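Local structure of phospholipase C-beta (PLC-beta) (Sepia officinalis, 3QR0) at residues K157-F160 / R161-V165; R44-P47 / K48-L52. The protein is a cuttlefish member of the phospholipase C-beta family, combining a PH domain, EF-hand-like modules, a TIM-barrel core that carries a bound calcium ion, and a C2 domain. All coordinates share one frame; numbering follows the deposited sequence.

Contact 1 (K157-F160 / R161-V165); sequences KLYF and RLTTV
Two groups of Thr164 converge on the carbonyl oxygen of Phe160. The hydroxyl makes the short bond, Thr164 OG1 to Phe160 O at 2.6 Å, while the backbone N-H adds a weak one, Thr164 N to Phe160 O at 3.0 Å with an angle of only 121° at the hydrogen. The hydroxyl can fold back because it stands between its own backbone N and carbonyl carbon (chi1 69°), directed toward the preceding turn. Threonine suits this place: a wider pi-type turn spans 161-165, and the hydroxyl supplements the weak backbone bond. Two residues earlier the helical bond is straighter, with Leu162 N on Leu158 O at 2.9 Å. Thr163 N likewise binds Tyr159 O at 3.0 Å.

The Thr163 methyl does different work. Its CG2 lies over one face of the Tyr159 ring, offset toward the rim, 4.0 Å from the centroid and 18° from the ring normal, a CH-pi contact. Tyr159 offers that face because its CG is anti to the backbone N, which swings the ring forward, toward the C-terminal end of the helix and the Thr163 methyl. Tyr159 OH is hydrogen-bonded to Phe213 O, and the Phe213 ring is almost parallel to that of Tyr159. On the apolar flank Leu158 CG and Leu162 CD1 approach to 4.3 Å, a loose i to i+4 apolar pair.

Both leucines rest on Phe218 of helix 215-225, and Leu158 also meets Cys180 and Leu181 of helix 174-181, so this flank faces the EF-hand-like helices. Another flank of helix 151-165 meets the PH domain: Lys157 forms a salt bridge with Asp66, and Thr164 and Val165 touch Tyr53 of strand 51-54.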
loop_
_atom_site.group_PDB
_atom_site.type_symbol
_atom_site.label_atom_id
_atom_site.label_comp_id
_atom_site.label_asym_id
_atom_site.label_seq_id
_atom_site.Cartn_x
_atom_site.Cartn_y
_atom_site.Cartn_z
ATOM N N LYS A 157 20.050 -0.107 -6.496
ATOM C CA LYS A 157 19.327 1.011 -7.118
ATOM C C LYS A 157 20.169 2.292 -7.127
ATOM O O LYS A 157 20.286 2.965 -8.158
ATOM C CB LYS A 157 18.005 1.262 -6.392
ATOM C CG LYS A 157 17.239 2.481 -6.877
ATOM C CD LYS A 157 15.779 2.429 -6.448
ATOM C CE LYS A 157 15.071 3.747 -6.737
ATOM N NZ LYS A 157 13.607 3.666 -6.457
ATOM N N LEU A 158 20.756 2.615 -5.978
ATOM C CA LEU A 158 21.674 3.743 -5.868
ATOM C C LEU A 158 22.870 3.560 -6.805
ATOM O O LEU A 158 23.306 4.517 -7.456
ATOM C CB LEU A 158 22.158 3.906 -4.420
ATOM C CG LEU A 158 23.186 5.000 -4.134
ATOM C CD1 LEU A 158 22.646 6.369 -4.537
ATOM C CD2 LEU A 158 23.584 4.989 -2.669
ATOM N N TYR A 159 23.398 2.336 -6.863
ATOM C CA TYR A 159 24.511 2.016 -7.759
ATOM C C TYR A 159 24.144 2.311 -9.214
ATOM O O TYR A 159 24.935 2.902 -9.953
ATOM C CB TYR A 159 24.939 0.547 -7.615
ATOM C CG TYR A 159 26.006 0.125 -8.599
ATOM C CD1 TYR A 159 27.347 0.375 -8.344
ATOM C CD2 TYR A 159 25.672 -0.510 -9.794
ATOM C CE1 TYR A 159 28.336 0.001 -9.251
ATOM C CE2 TYR A 159 26.655 -0.893 -10.711
ATOM C CZ TYR A 159 27.983 -0.633 -10.429
ATOM O OH TYR A 159 28.962 -1.001 -11.319
ATOM N N PHE A 160 22.950 1.895 -9.624
ATOM C CA PHE A 160 22.508 2.135 -10.999
ATOM C C PHE A 160 22.208 3.604 -11.275
ATOM O O PHE A 160 22.403 4.074 -12.402
ATOM C CB PHE A 160 21.325 1.243 -11.368
ATOM C CG PHE A 160 21.741 -0.091 -11.899
ATOM C CD1 PHE A 160 21.962 -1.160 -11.039
ATOM C CD2 PHE A 160 21.960 -0.271 -13.257
ATOM C CE1 PHE A 160 22.365 -2.397 -11.525
ATOM C CE2 PHE A 160 22.362 -1.510 -13.753
ATOM C CZ PHE A 160 22.566 -2.573 -12.882
ATOM N N ARG A 161 21.765 4.336 -10.257
ATOM C CA ARG A 161 21.628 5.775 -10.396
ATOM C C ARG A 161 22.995 6.396 -10.692
ATOM O O ARG A 161 23.141 7.187 -11.629
ATOM C CB ARG A 161 21.027 6.421 -9.150
ATOM C CG ARG A 161 20.587 7.842 -9.428
ATOM C CD ARG A 161 20.220 8.618 -8.199
ATOM N NE ARG A 161 20.332 10.057 -8.448
ATOM C CZ ARG A 161 19.773 11.010 -7.708
ATOM N NH1 ARG A 161 19.024 10.706 -6.653
ATOM N NH2 ARG A 161 19.958 12.281 -8.038
ATOM N N LEU A 162 23.993 6.018 -9.899
ATOM C CA LEU A 162 25.338 6.570 -10.036
ATOM C C LEU A 162 26.006 6.242 -11.375
ATOM O O LEU A 162 26.725 7.082 -11.925
ATOM C CB LEU A 162 26.226 6.107 -8.876
ATOM C CG LEU A 162 25.859 6.712 -7.517
ATOM C CD1 LEU A 162 26.655 6.051 -6.410
ATOM C CD2 LEU A 162 26.083 8.226 -7.507
ATOM N N THR A 163 25.767 5.040 -11.894
ATOM C CA THR A 163 26.421 4.583 -13.123
ATOM C C THR A 163 25.606 4.827 -14.404
ATOM O O THR A 163 26.080 4.529 -15.496
ATOM C CB THR A 163 26.788 3.088 -13.039
ATOM O OG1 THR A 163 25.602 2.292 -12.887
ATOM C CG2 THR A 163 27.732 2.843 -11.870
ATOM N N THR A 164 24.392 5.361 -14.278
ATOM C CA THR A 164 23.590 5.705 -15.459
ATOM C C THR A 164 23.173 7.172 -15.436
ATOM O O THR A 164 23.544 7.931 -16.326
ATOM C CB THR A 164 22.348 4.793 -15.607
ATOM O OG1 THR A 164 21.405 5.072 -14.564
ATOM C CG2 THR A 164 22.753 3.327 -15.552
ATOM N N VAL A 165 22.422 7.573 -14.414
ATOM C CA VAL A 165 21.921 8.949 -14.324
ATOM C C VAL A 165 23.044 9.956 -14.091
ATOM O O VAL A 165 23.129 10.972 -14.786
ATOM C CB VAL A 165 20.889 9.114 -13.188
ATOM C CG1 VAL A 165 20.380 10.554 -13.136
ATOM C CG2 VAL A 165 19.735 8.140 -13.365
#

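Contact 2 (R44-P47 / K48-L52); sequences RVDP and KGYFL
Asp46 holds its CG between the backbone N and the carbonyl carbon (chi1 71°), and this torsion carries the carboxylate over the turn it begins, within reach of three backbone N-H groups. Asp46 OD2 takes two of them: Phe51 N at 2.6 Å, nearly in line with the C-O bond, and Tyr50 N at 2.8 Å, on the syn side. Asp46 OD1 receives Lys48 N at 3.0 Å from above the carboxylate plane. The type I turn from Asp46 to Gly49 is closed by Gly49 N on Asp46 O, also 3.0 Å. The ring of Pro47 fixes a phi suited to the second position of such a turn, and Gly49 readily accepts the positive phi of 67° that follows. Beyond the turn, Val45 and Leu52 form an antiparallel non-hydrogen-bonded pair. Their branches, Val45 CG2 and Leu52 CD2, meet at 3.7 Å on the sheet face covered by Trp133 of helix 127-141. Asp46 N adds a weak bond to Phe51 O. Three N-H donors around one buried carboxylate would probably stabilise its negative charge, and they tie the turn (Lys48) and the entry into strand 51-54 (Tyr50, Phe51) to a single side chain.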
loop_
_atom_site.group_PDB
_atom_site.type_symbol
_atom_site.label_atom_id
_atom_site.label_comp_id
_atom_site.label_asym_id
_atom_site.label_seq_id
_atom_site.Cartn_x
_atom_site.Cartn_y
_atom_site.Cartn_z
ATOM N N ARG A 44 15.403 8.184 -21.079
ATOM C CA ARG A 44 15.950 6.837 -20.927
ATOM C C ARG A 44 15.501 6.203 -19.616
ATOM O O ARG A 44 15.137 6.905 -18.669
ATOM C CB ARG A 44 17.478 6.872 -20.989
ATOM C CG ARG A 44 18.042 7.561 -22.227
ATOM C CD ARG A 44 19.552 7.629 -22.176
ATOM N NE ARG A 44 20.151 6.309 -22.347
ATOM C CZ ARG A 44 21.443 6.040 -22.187
ATOM N NH1 ARG A 44 22.292 7.004 -21.840
ATOM N NH2 ARG A 44 21.891 4.802 -22.378
ATOM N N VAL A 45 15.513 4.871 -19.589
ATOM C CA VAL A 45 15.275 4.088 -18.375
ATOM C C VAL A 45 16.568 3.355 -18.036
ATOM O O VAL A 45 17.257 2.847 -18.930
ATOM C CB VAL A 45 14.148 3.049 -18.585
ATOM C CG1 VAL A 45 13.827 2.315 -17.279
ATOM C CG2 VAL A 45 12.892 3.725 -19.153
ATOM N N ASP A 46 16.922 3.288 -16.759
ATOM C CA ASP A 46 18.084 2.477 -16.393
ATOM C C ASP A 46 17.750 0.989 -16.607
ATOM O O ASP A 46 16.574 0.608 -16.653
ATOM C CB ASP A 46 18.533 2.746 -14.962
ATOM C CG ASP A 46 17.568 2.200 -13.945
ATOM O OD1 ASP A 46 17.847 1.119 -13.384
ATOM O OD2 ASP A 46 16.520 2.846 -13.730
ATOM N N PRO A 47 18.782 0.138 -16.746
ATOM C CA PRO A 47 18.518 -1.272 -17.052
ATOM C C PRO A 47 17.686 -2.048 -16.018
ATOM O O PRO A 47 17.167 -3.116 -16.352
ATOM C CB PRO A 47 19.923 -1.877 -17.171
ATOM C CG PRO A 47 20.812 -0.741 -17.470
ATOM C CD PRO A 47 20.224 0.442 -16.757
ATOM N N LYS A 48 17.553 -1.536 -14.793
ATOM C CA LYS A 48 16.753 -2.215 -13.760
ATOM C C LYS A 48 15.332 -1.671 -13.612
ATOM O O LYS A 48 14.581 -2.156 -12.771
ATOM C CB LYS A 48 17.460 -2.140 -12.400
ATOM C CG LYS A 48 18.829 -2.811 -12.372
ATOM C CD LYS A 48 18.730 -4.299 -12.651
ATOM C CE LYS A 48 19.961 -5.050 -12.158
ATOM N NZ LYS A 48 19.770 -6.522 -12.212
ATOM N N GLY A 49 14.965 -0.672 -14.415
ATOM C CA GLY A 49 13.629 -0.082 -14.354
ATOM C C GLY A 49 13.337 0.684 -13.068
ATOM O O GLY A 49 12.243 0.575 -12.513
ATOM N N TYR A 50 14.308 1.464 -12.595
ATOM C CA TYR A 50 14.150 2.244 -11.359
ATOM C C TYR A 50 13.984 3.741 -11.581
ATOM O O TYR A 50 13.377 4.418 -10.748
ATOM C CB TYR A 50 15.343 2.028 -10.426
ATOM C CG TYR A 50 15.487 0.614 -9.913
ATOM C CD1 TYR A 50 14.364 -0.153 -9.582
ATOM C CD2 TYR A 50 16.740 0.048 -9.730
ATOM C CE1 TYR A 50 14.491 -1.442 -9.103
ATOM C CE2 TYR A 50 16.875 -1.248 -9.241
ATOM C CZ TYR A 50 15.743 -1.983 -8.929
ATOM O OH TYR A 50 15.848 -3.267 -8.447
ATOM N N PHE A 51 14.540 4.251 -12.679
ATOM C CA PHE A 51 14.538 5.682 -12.969
ATOM C C PHE A 51 14.208 5.959 -14.420
ATOM O O PHE A 51 14.623 5.211 -15.305
ATOM C CB PHE A 51 15.921 6.285 -12.699
ATOM C CG PHE A 51 16.386 6.144 -11.283
ATOM C CD1 PHE A 51 15.928 7.006 -10.301
ATOM C CD2 PHE A 51 17.306 5.162 -10.935
ATOM C CE1 PHE A 51 16.361 6.881 -8.981
ATOM C CE2 PHE A 51 17.742 5.026 -9.619
ATOM C CZ PHE A 51 17.273 5.889 -8.644
ATOM N N LEU A 52 13.452 7.030 -14.645
ATOM C CA LEU A 52 13.439 7.729 -15.920
ATOM C C LEU A 52 14.451 8.854 -15.785
ATOM O O LEU A 52 14.488 9.523 -14.752
ATOM C CB LEU A 52 12.069 8.347 -16.199
ATOM C CG LEU A 52 10.918 7.405 -16.530
ATOM C CD1 LEU A 52 9.619 8.191 -16.647
ATOM C CD2 LEU A 52 11.220 6.681 -17.814
#

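From the N terminus, the chain first reaches contact 2, where 44-47 turns straight into 48-52 and closes the hairpin of strands 39-45 and 51-54 in the PH domain. Only about a hundred residues later does contact 1 close, turn upon turn within helix 151-165 of the EF-hand-like region. The two are thus in series, neither enclosing nor crossing the other, yet their centres lie about 9 Å apart. Phe51 CE2 packs on Arg161 CB at 3.6 Å, and Phe160 CE1 meets Lys48 CE at the same distance. Helix 151-165 therefore lies against the hairpin end, joining the PH domain to the EF-hand-like helices.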